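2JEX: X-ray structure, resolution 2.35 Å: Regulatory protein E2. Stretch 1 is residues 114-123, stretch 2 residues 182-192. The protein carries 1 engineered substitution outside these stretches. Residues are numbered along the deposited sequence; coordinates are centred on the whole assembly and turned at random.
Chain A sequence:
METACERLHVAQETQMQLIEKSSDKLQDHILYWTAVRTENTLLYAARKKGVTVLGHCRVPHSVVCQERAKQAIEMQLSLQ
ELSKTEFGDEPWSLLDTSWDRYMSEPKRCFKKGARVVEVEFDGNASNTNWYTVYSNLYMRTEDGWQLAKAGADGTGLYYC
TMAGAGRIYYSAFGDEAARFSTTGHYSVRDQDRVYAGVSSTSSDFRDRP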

# COMPACT_ATOMS: atom_id res chain seq x y z
N ALA A 114 -4.95 8.21 7.01
CA ALA A 114 -5.65 8.48 5.75
C ALA A 114 -6.57 9.68 5.89
O ALA A 114 -7.22 9.87 6.94
N ARG A 115 -6.61 10.49 4.84
CA ARG A 115 -7.62 11.54 4.73
C ARG A 115 -7.97 11.80 3.28
O ARG A 115 -7.21 11.47 2.37
N VAL A 116 -9.14 12.40 3.07
CA VAL A 116 -9.61 12.66 1.72
C VAL A 116 -9.31 14.09 1.28
O VAL A 116 -9.64 15.06 1.98
N VAL A 117 -8.66 14.21 0.13
CA VAL A 117 -8.48 15.49 -0.54
C VAL A 117 -9.52 15.60 -1.67
O VAL A 117 -9.71 14.67 -2.46
N GLU A 118 -10.22 16.73 -1.72
CA GLU A 118 -11.25 16.96 -2.73
C GLU A 118 -10.83 18.03 -3.74
O GLU A 118 -10.40 19.12 -3.35
N VAL A 119 -10.95 17.71 -5.02
CA VAL A 119 -10.63 18.66 -6.08
C VAL A 119 -11.89 18.99 -6.88
O VAL A 119 -12.60 18.09 -7.34
N GLU A 120 -12.16 20.28 -7.03
CA GLU A 120 -13.31 20.77 -7.78
C GLU A 120 -12.79 21.42 -9.05
O GLU A 120 -11.88 22.25 -9.01
N PHE A 121 -13.37 21.06 -10.19
CA PHE A 121 -12.75 21.40 -11.46
C PHE A 121 -13.11 22.72 -12.14
O PHE A 121 -12.24 23.57 -12.31
N ASP A 122 -14.35 22.95 -12.52
CA ASP A 122 -14.55 24.16 -13.34
C ASP A 122 -15.26 25.31 -12.62
O ASP A 122 -16.03 26.05 -13.22
N GLY A 123 -14.95 25.45 -11.33
CA GLY A 123 -15.77 26.24 -10.40
C GLY A 123 -17.14 25.58 -10.28
O GLY A 123 -18.13 26.23 -9.92
N THR A 182 -12.85 21.54 -18.28
CA THR A 182 -13.02 22.14 -19.60
C THR A 182 -12.23 23.46 -19.70
O THR A 182 -11.87 23.90 -20.80
N THR A 183 -11.95 24.07 -18.55
CA THR A 183 -11.23 25.36 -18.47
C THR A 183 -9.75 25.23 -18.04
O THR A 183 -8.90 25.98 -18.50
N GLY A 184 -9.45 24.31 -17.13
CA GLY A 184 -8.07 24.15 -16.66
C GLY A 184 -7.86 24.59 -15.22
O GLY A 184 -6.85 24.25 -14.59
N HIS A 185 -8.82 25.34 -14.70
CA HIS A 185 -8.80 25.80 -13.32
C HIS A 185 -9.41 24.75 -12.40
O HIS A 185 -10.20 23.92 -12.82
N TYR A 186 -9.02 24.79 -11.14
CA TYR A 186 -9.51 23.85 -10.15
C TYR A 186 -9.18 24.41 -8.77
O TYR A 186 -8.39 25.34 -8.65
N SER A 187 -9.81 23.85 -7.75
CA SER A 187 -9.54 24.24 -6.38
C SER A 187 -9.39 22.97 -5.56
O SER A 187 -10.10 21.98 -5.77
N VAL A 188 -8.45 23.00 -4.62
CA VAL A 188 -8.06 21.82 -3.85
C VAL A 188 -8.34 22.07 -2.38
O VAL A 188 -7.86 23.05 -1.80
N ARG A 189 -9.15 21.20 -1.78
CA ARG A 189 -9.41 21.23 -0.35
C ARG A 189 -8.71 20.03 0.28
O ARG A 189 -9.01 18.87 -0.06
N ASP A 190 -7.77 20.30 1.18
CA ASP A 190 -6.98 19.23 1.81
C ASP A 190 -7.50 18.88 3.21
O ASP A 190 -7.76 17.68 3.49
N GLN A 191 -7.60 19.89 4.07
CA GLN A 191 -8.14 19.75 5.43
C GLN A 191 -8.89 21.02 5.82
O GLN A 191 -10.12 21.07 5.81
N ASP A 192 -8.12 22.06 6.17
CA ASP A 192 -8.68 23.37 6.49
C ASP A 192 -8.17 24.46 5.55
O ASP A 192 -8.43 25.64 5.75

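The carboxylate of D122, just past the end of its strand, gathers the start of the other stretch: OD2 accepts the backbone N of T182 at 2.7 Å, and OD1 accepts the N of T183 at 3.0 Å. Both threonines, chi1 p, add their hydroxyls, T183 OG1 to D122 OD1 at a very short 2.3 Å and T182 OG1 to D122 OD2 in a weak bond of 2.9 Å. Aspartate, chi1 m, suits the site because its short side chain carries two acceptors to neighbouring amides.

Between these ends the strands run antiparallel, with E118 paired to R189 and E120 to S187 through backbone hydrogen bonds. V119 and V188, both t, share one face of the sheet; V119 CG2 lies 4.2 Å from V188 CG2, and V117 CG1 meets V188 CG1 at 3.8 Å. Y186, chi1 p, offers its CB to V119 CG1 and to F121 CD2, each at 4.0 Å. Compact branched valines fill this buried layer, while E118, E120, S187 and R189 occupy the more polar opposite face.

At the far end R115, p then extended, reaches D190, chi1 t, in a salt bridge: NE to OD1 is 2.8 Å, and NH2 to OD2 is 3.2 Å. Q191 lays OE1 over one guanidinium face.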

# COMPACT_ATOMS: atom_id res chain seq x y z
CB ALA A 114 -6.46 7.25 5.31
CB ARG A 115 -7.17 12.83 5.43
CG ARG A 115 -6.11 13.60 4.68
CD ARG A 115 -5.55 14.67 5.57
NE ARG A 115 -4.59 15.49 4.85
CZ ARG A 115 -3.28 15.25 4.78
NH1 ARG A 115 -2.76 14.19 5.39
NH2 ARG A 115 -2.50 16.08 4.11
CB VAL A 116 -11.13 12.30 1.56
CG1 VAL A 116 -11.64 12.69 0.18
CG2 VAL A 116 -11.36 10.79 1.81
CB VAL A 117 -7.02 15.63 -1.04
CG1 VAL A 117 -6.85 16.83 -1.95
CG2 VAL A 117 -6.07 15.77 0.16
CB GLU A 118 -12.59 17.36 -2.10
CG GLU A 118 -13.71 17.51 -3.14
CD GLU A 118 -15.02 18.05 -2.57
OE1 GLU A 118 -16.08 17.49 -2.94
OE2 GLU A 118 -15.00 19.04 -1.78
CB VAL A 119 -9.49 18.17 -7.02
CG1 VAL A 119 -9.14 19.24 -8.05
CG2 VAL A 119 -8.25 17.84 -6.21
CB GLU A 120 -14.11 21.77 -6.95
CG GLU A 120 -15.34 22.34 -7.64
CD GLU A 120 -15.71 23.71 -7.10
OE1 GLU A 120 -15.02 24.70 -7.43
OE2 GLU A 120 -16.71 23.82 -6.35
CB PHE A 121 -12.74 20.19 -12.41
CG PHE A 121 -11.86 19.08 -11.93
CD1 PHE A 121 -12.41 17.97 -11.30
CD2 PHE A 121 -10.47 19.18 -12.03
CE1 PHE A 121 -11.59 16.95 -10.82
CE2 PHE A 121 -9.64 18.17 -11.55
CZ PHE A 121 -10.20 17.05 -10.94
CB ASP A 122 -15.20 23.81 -14.70
CG ASP A 122 -14.22 23.15 -15.66
OD1 ASP A 122 -13.11 23.68 -15.82
OD2 ASP A 122 -14.55 22.09 -16.25
CB THR A 182 -14.52 22.34 -19.93
OG1 THR A 182 -15.16 23.07 -18.87
CG2 THR A 182 -15.22 21.01 -20.05
CB THR A 183 -11.93 26.34 -17.51
OG1 THR A 183 -12.07 25.72 -16.21
CG2 THR A 183 -13.31 26.74 -18.04
CB HIS A 185 -9.55 27.12 -13.18
CG HIS A 185 -8.99 28.21 -14.04
ND1 HIS A 185 -9.30 28.34 -15.37
CD2 HIS A 185 -8.14 29.22 -13.75
CE1 HIS A 185 -8.68 29.39 -15.87
NE2 HIS A 185 -7.97 29.95 -14.90
CB TYR A 186 -8.88 22.46 -10.35
CG TYR A 186 -7.38 22.48 -10.39
CD1 TYR A 186 -6.62 22.34 -9.23
CD2 TYR A 186 -6.70 22.65 -11.60
CE1 TYR A 186 -5.24 22.35 -9.26
CE2 TYR A 186 -5.30 22.67 -11.64
CZ TYR A 186 -4.58 22.53 -10.47
OH TYR A 186 -3.20 22.54 -10.50
CB SER A 187 -10.63 25.15 -5.82
OG SER A 187 -11.86 24.45 -5.67
CB VAL A 188 -6.55 21.53 -4.04
CG1 VAL A 188 -6.15 20.27 -3.29
CG2 VAL A 188 -6.20 21.42 -5.51
CB ARG A 189 -10.92 21.24 -0.07
CG ARG A 189 -11.29 20.83 1.35
CD ARG A 189 -12.64 21.39 1.80
NE ARG A 189 -12.48 22.48 2.77
CZ ARG A 189 -12.92 23.72 2.62
NH1 ARG A 189 -13.58 24.08 1.52
NH2 ARG A 189 -12.71 24.61 3.57
CB ASP A 190 -5.49 19.59 1.83
CG ASP A 190 -4.62 18.54 2.54
OD1 ASP A 190 -5.11 17.42 2.82
OD2 ASP A 190 -3.44 18.84 2.81
CB GLN A 191 -7.03 19.46 6.47
CG GLN A 191 -6.27 18.15 6.27
CD GLN A 191 -5.28 17.85 7.38
OE1 GLN A 191 -4.09 18.14 7.27
NE2 GLN A 191 -5.77 17.24 8.46
CB ASP A 192 -8.42 23.75 7.96
CG ASP A 192 -6.95 23.63 8.36
OD1 ASP A 192 -6.22 22.77 7.81
OD2 ASP A 192 -6.53 24.40 9.26